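Local coordinates for sulfur oxidation protein soxB (Thermus thermophilus, PDB 2WDD) that probably hydrolyses the sulfur-sulfur bond of a cysteine S-thiosulfonate in the sulfur oxidation (Sox) pathway, using a pair of manganese ions, at residues T66-L71 against A83-V89. Numbering follows the deposited sequence.
Sequences TGEAIL and AYLLSYV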
ATOM      1  N   THR A  66      14.666   0.781  -6.534  1.00  9.26           N
ATOM      2  CA  THR A  66      14.934   0.663  -5.109  1.00  8.54           C
ATOM      3  C   THR A  66      16.382   1.073  -4.830  1.00 10.65           C
ATOM      4  O   THR A  66      17.168   1.333  -5.753  1.00 10.16           O
ATOM      5  CB  THR A  66      14.769  -0.798  -4.639  1.00 11.64           C
ATOM      6  OG1 THR A  66      15.685  -1.626  -5.378  1.00 10.59           O
ATOM      7  CG2 THR A  66      13.322  -1.290  -4.816  1.00 11.33           C
ATOM      8  N   GLY A  67      16.726   1.110  -3.549  1.00  8.33           N
ATOM      9  CA  GLY A  67      18.098   1.294  -3.111  1.00  8.12           C
ATOM     10  C   GLY A  67      18.824   2.474  -3.724  1.00 10.11           C
ATOM     11  O   GLY A  67      18.300   3.584  -3.766  1.00 10.34           O
ATOM     12  N   GLU A  68      20.066   2.255  -4.150  1.00  7.80           N
ATOM     13  CA  GLU A  68      20.847   3.358  -4.694  1.00  8.26           C
ATOM     14  C   GLU A  68      20.280   3.839  -6.022  1.00 10.26           C
ATOM     15  O   GLU A  68      20.345   5.035  -6.361  1.00 10.83           O
ATOM     16  CB  GLU A  68      22.312   2.947  -4.846  1.00  9.79           C
ATOM     17  CG  GLU A  68      22.929   2.412  -3.557  1.00 11.27           C
ATOM     18  CD  GLU A  68      22.770   0.901  -3.344  1.00 14.64           C
ATOM     19  OE1 GLU A  68      21.967   0.242  -4.046  1.00 14.04           O
ATOM     20  OE2 GLU A  68      23.419   0.376  -2.401  1.00 16.18           O
ATOM     21  N   ALA A  69      19.756   2.893  -6.793  1.00  8.98           N
ATOM     22  CA  ALA A  69      19.222   3.195  -8.117  1.00 10.20           C
ATOM     23  C   ALA A  69      18.101   4.226  -8.088  1.00 10.87           C
ATOM     24  O   ALA A  69      18.035   5.086  -8.953  1.00 10.48           O
ATOM     25  CB  ALA A  69      18.756   1.914  -8.815  1.00 11.70           C
ATOM     26  N   ILE A  70      17.196   4.124  -7.118  1.00  8.08           N
ATOM     27  CA  ILE A  70      16.107   5.092  -7.060  1.00  6.99           C
ATOM     28  C   ILE A  70      16.630   6.483  -6.719  1.00 10.26           C
ATOM     29  O   ILE A  70      16.127   7.483  -7.224  1.00 10.15           O
ATOM     30  CB  ILE A  70      14.965   4.636  -6.136  1.00  9.08           C
ATOM     31  CG1 ILE A  70      13.697   5.443  -6.439  1.00  8.46           C
ATOM     32  CG2 ILE A  70      15.361   4.727  -4.682  1.00  8.33           C
ATOM     33  CD1 ILE A  70      12.448   4.915  -5.703  1.00 11.42           C
ATOM     34  N   LEU A  71      17.643   6.552  -5.864  1.00  9.21           N
ATOM     35  CA  LEU A  71      18.232   7.847  -5.533  1.00  8.55           C
ATOM     36  C   LEU A  71      18.846   8.472  -6.788  1.00 11.14           C
ATOM     37  O   LEU A  71      18.611   9.639  -7.080  1.00 11.20           O
ATOM     38  CB  LEU A  71      19.263   7.720  -4.406  1.00  8.56           C
ATOM     39  CG  LEU A  71      18.739   7.142  -3.082  1.00 11.01           C
ATOM     40  CD1 LEU A  71      19.864   7.043  -2.083  1.00 11.37           C
ATOM     41  CD2 LEU A  71      17.586   7.973  -2.523  1.00 11.80           C
ATOM     42  N   ALA A  83      15.763  11.178   0.729  1.00 10.41           N
ATOM     43  CA  ALA A  83      16.423   9.883   0.585  1.00  9.87           C
ATOM     44  C   ALA A  83      15.900   8.909   1.645  1.00 11.07           C
ATOM     45  O   ALA A  83      15.683   7.729   1.373  1.00 10.67           O
ATOM     46  CB  ALA A  83      17.943  10.032   0.698  1.00 10.74           C
ATOM     47  N   TYR A  84      15.687   9.422   2.850  1.00  8.60           N
ATOM     48  CA  TYR A  84      15.150   8.625   3.962  1.00  8.62           C
ATOM     49  C   TYR A  84      13.782   8.028   3.591  1.00 11.30           C
ATOM     50  O   TYR A  84      13.514   6.858   3.863  1.00 10.28           O
ATOM     51  CB  TYR A  84      15.026   9.524   5.199  1.00  8.76           C
ATOM     52  CG  TYR A  84      14.209   8.979   6.354  1.00  9.04           C
ATOM     53  CD1 TYR A  84      14.357   7.665   6.798  1.00 10.31           C
ATOM     54  CD2 TYR A  84      13.342   9.808   7.054  1.00  8.72           C
ATOM     55  CE1 TYR A  84      13.634   7.186   7.899  1.00  9.48           C
ATOM     56  CE2 TYR A  84      12.599   9.337   8.117  1.00  8.50           C
ATOM     57  CZ  TYR A  84      12.754   8.034   8.556  1.00  9.92           C
ATOM     58  OH  TYR A  84      12.022   7.579   9.649  1.00 10.97           O
ATOM     59  N   LEU A  85      12.926   8.821   2.961  1.00  8.90           N
ATOM     60  CA  LEU A  85      11.611   8.324   2.557  1.00  8.54           C
ATOM     61  C   LEU A  85      11.703   7.355   1.375  1.00 11.83           C
ATOM     62  O   LEU A  85      10.973   6.366   1.280  1.00 11.40           O
ATOM     63  CB  LEU A  85      10.725   9.495   2.114  1.00  8.91           C
ATOM     64  CG  LEU A  85       9.837  10.136   3.191  1.00 14.10           C
ATOM     65  CD1 LEU A  85      10.653  10.680   4.347  1.00 16.10           C
ATOM     66  CD2 LEU A  85       8.970  11.229   2.564  1.00 16.47           C
ATOM     67  N   LEU A  86      12.577   7.701   0.437  1.00  9.28           N
ATOM     68  CA  LEU A  86      12.637   7.066  -0.865  1.00  9.83           C
ATOM     69  C   LEU A  86      13.275   5.697  -0.987  1.00 11.02           C
ATOM     70  O   LEU A  86      12.921   4.925  -1.885  1.00 10.14           O
ATOM     71  CB  LEU A  86      13.340   8.041  -1.822  1.00 10.65           C
ATOM     72  CG  LEU A  86      13.242   7.848  -3.333  1.00 13.92           C
ATOM     73  CD1 LEU A  86      11.782   7.896  -3.784  1.00 13.34           C
ATOM     74  CD2 LEU A  86      14.034   8.976  -4.035  1.00 14.05           C
ATOM     75  N   SER A  87      14.239   5.397  -0.128  1.00  8.22           N
ATOM     76  CA  SER A  87      15.011   4.175  -0.281  1.00  7.50           C
ATOM     77  C   SER A  87      15.335   3.496   1.057  1.00 10.63           C
ATOM     78  O   SER A  87      15.329   4.145   2.107  1.00 11.27           O
ATOM     79  CB  SER A  87      16.329   4.587  -0.957  1.00  9.50           C
ATOM     80  OG  SER A  87      17.270   3.535  -1.054  1.00 10.81           O
ATOM     81  N   TYR A  88      15.682   2.210   1.008  1.00  8.97           N
ATOM     82  CA  TYR A  88      16.101   1.483   2.212  1.00  8.30           C
ATOM     83  C   TYR A  88      17.550   1.844   2.578  1.00 11.06           C
ATOM     84  O   TYR A  88      18.006   1.521   3.669  1.00 10.63           O
ATOM     85  CB  TYR A  88      16.018  -0.048   2.007  1.00  8.77           C
ATOM     86  CG  TYR A  88      17.031  -0.619   1.025  1.00  9.31           C
ATOM     87  CD1 TYR A  88      18.277  -1.081   1.443  1.00 11.38           C
ATOM     88  CD2 TYR A  88      16.721  -0.708  -0.318  1.00 10.90           C
ATOM     89  CE1 TYR A  88      19.204  -1.581   0.508  1.00 11.80           C
ATOM     90  CE2 TYR A  88      17.612  -1.213  -1.232  1.00 12.07           C
ATOM     91  CZ  TYR A  88      18.840  -1.638  -0.823  1.00 16.00           C
ATOM     92  OH  TYR A  88      19.693  -2.152  -1.778  1.00 24.94           O
ATOM     93  N   VAL A  89      18.291   2.451   1.652  1.00  8.36           N
ATOM     94  CA  VAL A  89      19.696   2.784   1.922  1.00  8.61           C
ATOM     95  C   VAL A  89      19.802   3.669   3.171  1.00 10.66           C
ATOM     96  O   VAL A  89      19.059   4.635   3.304  1.00 10.07           O
ATOM     97  CB  VAL A  89      20.367   3.420   0.680  1.00 11.99           C
ATOM     98  CG1 VAL A  89      21.763   3.954   1.016  1.00 11.66           C
ATOM     99  CG2 VAL A  89      20.451   2.389  -0.448  1.00 12.95           C
TER
HETATM  100  O   HOH W   1      18.301  -2.140  -4.460  1.00 18.25           O
HETATM  101  O   HOH W   2      14.330   0.970  -1.705  1.00 10.08           O
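L71 reaches with its CD2 methyl over the last turn of the helix that ends at L86, lying 3.8 Å from A83 CB, 4.0 Å from L86 CD2 and 3.9 Å from S87 CB. Four residues earlier in the chain, G67 is the residue whose CA comes nearest to that of S87, at 5.1 Å. Between these two points I70 points toward the partner segment: its CD1 meets L86 CD1 at 3.6 Å and its CG2 lies 3.9 Å from S87 CB. The direct hydrogen bond between the segments is made by S87, the first residue to leave helical geometry. Its OG donates to G67 O at 2.9 Å and accepts from V89 N at 3.1 Å, the second bond closing an ST turn. Helix 67-74 and helix 81-86, joined by a short connection, pair in opposite chain directions (G67 faces S87, L71 faces A83) near the dimanganese site, consistent with the metallophosphoesterase domain of the 5'-nucleotidase family; the I70 side chain is about 11 Å from that of H288, a manganese ligand. Past the turn, the Y88 ring passes obliquely by the backbone of T66 and G67, whose positive phi (51°) is most easily taken without a side chain. V89 CG2 sits 3.7 Å from G67 C and 4.0 Å from E68 CG. The carboxylate of E68 turns to R556 in a salt bridge, and R556 also touches Y88. Two waters bridge the segments: one joins T66 OG1 (2.8 Å) to Y88 OH (3.0 Å), while the other accepts from G67 N (3.0 Å) and Y88 N (3.3 Å).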